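Local coordinates for ABC transporter sugar binding protein (Xanthomonas axonopodis pv. citri, PDB 3UOR), which probably binds maltose or a related sugar in the periplasm and hands it to an ABC transporter for uptake, at residues A174-K179 with R184-M189. Sequence-based numbering, arbitrary orientation.
Sequences AAIKRK and RYAILM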
loop_
_atom_site.group_PDB
_atom_site.type_symbol
_atom_site.label_atom_id
_atom_site.label_comp_id
_atom_site.label_asym_id
_atom_site.label_seq_id
_atom_site.Cartn_x
_atom_site.Cartn_y
_atom_site.Cartn_z
ATOM N N ALA A 174 -24.832 -9.736 -0.649
ATOM C CA ALA A 174 -26.295 -9.666 -0.758
ATOM C C ALA A 174 -26.893 -10.470 0.394
ATOM O O ALA A 174 -27.902 -10.083 0.979
ATOM C CB ALA A 174 -26.771 -10.202 -2.099
ATOM N N ALA A 175 -26.236 -11.573 0.752
ATOM C CA ALA A 175 -26.761 -12.438 1.805
ATOM C C ALA A 175 -26.703 -11.712 3.158
ATOM O O ALA A 175 -27.616 -11.817 3.979
ATOM C CB ALA A 175 -26.006 -13.776 1.848
ATOM N N ILE A 176 -25.644 -10.947 3.373
ATOM C CA ILE A 176 -25.502 -10.187 4.618
ATOM C C ILE A 176 -26.528 -9.063 4.661
ATOM O O ILE A 176 -27.143 -8.794 5.694
ATOM C CB ILE A 176 -24.071 -9.604 4.754
ATOM C CG1 ILE A 176 -23.059 -10.736 4.912
ATOM C CG2 ILE A 176 -23.990 -8.639 5.913
ATOM C CD1 ILE A 176 -21.616 -10.293 5.003
ATOM N N LYS A 177 -26.722 -8.418 3.518
ATOM C CA LYS A 177 -27.641 -7.301 3.436
ATOM C C LYS A 177 -29.065 -7.757 3.781
ATOM O O LYS A 177 -29.765 -7.090 4.544
ATOM C CB LYS A 177 -27.577 -6.652 2.054
ATOM C CG LYS A 177 -28.497 -5.425 1.886
ATOM C CD LYS A 177 -28.010 -4.233 2.701
ATOM C CE LYS A 177 -28.921 -3.041 2.468
ATOM N NZ LYS A 177 -28.347 -1.797 3.031
ATOM N N ARG A 178 -29.492 -8.899 3.245
ATOM C CA ARG A 178 -30.786 -9.461 3.641
ATOM C C ARG A 178 -30.855 -9.623 5.154
ATOM O O ARG A 178 -31.825 -9.238 5.779
ATOM C CB ARG A 178 -31.036 -10.818 2.980
ATOM C CG ARG A 178 -31.247 -10.732 1.483
ATOM C CD ARG A 178 -31.831 -12.024 0.935
ATOM N NE ARG A 178 -30.928 -13.165 1.053
ATOM C CZ ARG A 178 -29.989 -13.474 0.161
ATOM N NH1 ARG A 178 -29.810 -12.713 -0.917
ATOM N NH2 ARG A 178 -29.221 -14.544 0.349
ATOM N N LYS A 179 -29.816 -10.193 5.744
ATOM C CA LYS A 179 -29.801 -10.412 7.184
ATOM C C LYS A 179 -29.843 -9.120 8.014
ATOM O O LYS A 179 -30.573 -9.046 8.999
ATOM C CB LYS A 179 -28.592 -11.249 7.587
ATOM C CG LYS A 179 -28.949 -12.511 8.334
ATOM C CD LYS A 179 -29.847 -13.394 7.500
ATOM C CE LYS A 179 -30.243 -14.635 8.274
ATOM N NZ LYS A 179 -31.291 -15.425 7.564
ATOM N N ARG A 184 -28.300 -1.172 7.753
ATOM C CA ARG A 184 -26.964 -1.711 7.982
ATOM C C ARG A 184 -26.403 -2.270 6.680
ATOM O O ARG A 184 -27.143 -2.485 5.716
ATOM C CB ARG A 184 -26.986 -2.771 9.077
ATOM C CG ARG A 184 -27.507 -2.245 10.405
ATOM C CD ARG A 184 -27.864 -3.374 11.360
ATOM N NE ARG A 184 -26.748 -4.288 11.571
ATOM C CZ ARG A 184 -26.865 -5.510 12.089
ATOM N NH1 ARG A 184 -28.060 -5.959 12.440
ATOM N NH2 ARG A 184 -25.790 -6.286 12.247
ATOM N N TYR A 185 -25.092 -2.495 6.648
ATOM C CA TYR A 185 -24.420 -2.705 5.378
ATOM C C TYR A 185 -23.512 -3.917 5.391
ATOM O O TYR A 185 -23.166 -4.425 6.451
ATOM C CB TYR A 185 -23.642 -1.446 5.000
ATOM C CG TYR A 185 -24.557 -0.267 4.785
ATOM C CD1 TYR A 185 -25.067 0.017 3.522
ATOM C CD2 TYR A 185 -24.936 0.549 5.846
ATOM C CE1 TYR A 185 -25.920 1.093 3.315
ATOM C CE2 TYR A 185 -25.798 1.635 5.652
ATOM C CZ TYR A 185 -26.291 1.895 4.383
ATOM O OH TYR A 185 -27.149 2.957 4.166
ATOM N N ALA A 186 -23.136 -4.382 4.204
ATOM C CA ALA A 186 -22.214 -5.501 4.101
ATOM C C ALA A 186 -20.758 -5.038 4.275
ATOM O O ALA A 186 -19.982 -5.680 4.970
ATOM C CB ALA A 186 -22.400 -6.224 2.778
ATOM N N ILE A 187 -20.394 -3.908 3.670
ATOM C CA ILE A 187 -18.989 -3.498 3.632
ATOM C C ILE A 187 -18.830 -1.983 3.698
ATOM O O ILE A 187 -19.637 -1.238 3.133
ATOM C CB ILE A 187 -18.303 -4.003 2.344
ATOM C CG1 ILE A 187 -16.798 -3.716 2.362
ATOM C CG2 ILE A 187 -18.931 -3.354 1.120
ATOM C CD1 ILE A 187 -16.061 -4.411 1.205
ATOM N N LEU A 188 -17.782 -1.541 4.386
ATOM C CA LEU A 188 -17.423 -0.134 4.450
ATOM C C LEU A 188 -16.186 0.177 3.596
ATOM O O LEU A 188 -15.108 -0.382 3.817
ATOM C CB LEU A 188 -17.153 0.287 5.900
ATOM C CG LEU A 188 -16.569 1.695 6.019
ATOM C CD1 LEU A 188 -17.599 2.720 5.579
ATOM C CD2 LEU A 188 -16.094 1.986 7.438
ATOM N N MET A 189 -16.369 1.061 2.619
ATOM C CA MET A 189 -15.310 1.566 1.760
ATOM C C MET A 189 -15.537 3.072 1.632
ATOM O O MET A 189 -16.305 3.513 0.773
ATOM C CB MET A 189 -15.405 0.955 0.355
ATOM C CG MET A 189 -15.321 -0.565 0.285
ATOM S SD MET A 189 -15.235 -1.182 -1.416
ATOM C CE MET A 189 -16.887 -0.708 -2.020
#
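The ring of Tyr185 meets the ammonium of Lys177 obliquely: NZ stands 4.2 Å from the ring centroid, 32° off the normal, an off-centre cation-pi contact displaced toward the CD1 and CE1 side. Tyr258 also meets this ring, with the two planes almost perpendicular. The setting is the alpha/beta fold of a periplasmic solute-binding protein, where helix 166-180 ends, the chain reverses within a few residues, and the return leg enters the sheet as strand 187-188, parallel to strand 259-264. The lysine chain runs alongside the tyrosine, both heading in one direction. With CG of Lys177 anti to the backbone N (chi1 -178°) and the chain bent at chi2, the amine comes across to the returning backbone and donates a hydrogen bond to Arg184 O, 3.0 Å from NZ. The donor is tilted 26° from the carbonyl plane, and CD and CE of the lysine pass close to the same oxygen. Gly237 O takes a second hydrogen bond from NZ, so two backbone carbonyls hold the charge, and their dipoles would be expected to stabilise it beside the tyrosine. One residue back on the helix, Ile176 faces the corner at Ala186, where the two CB atoms are 4.3 Å apart. The closest approach of this pair is made by the isoleucine's CG2 methyl, anti to the backbone N, with CG2 4.0 Å from Ala186 CA.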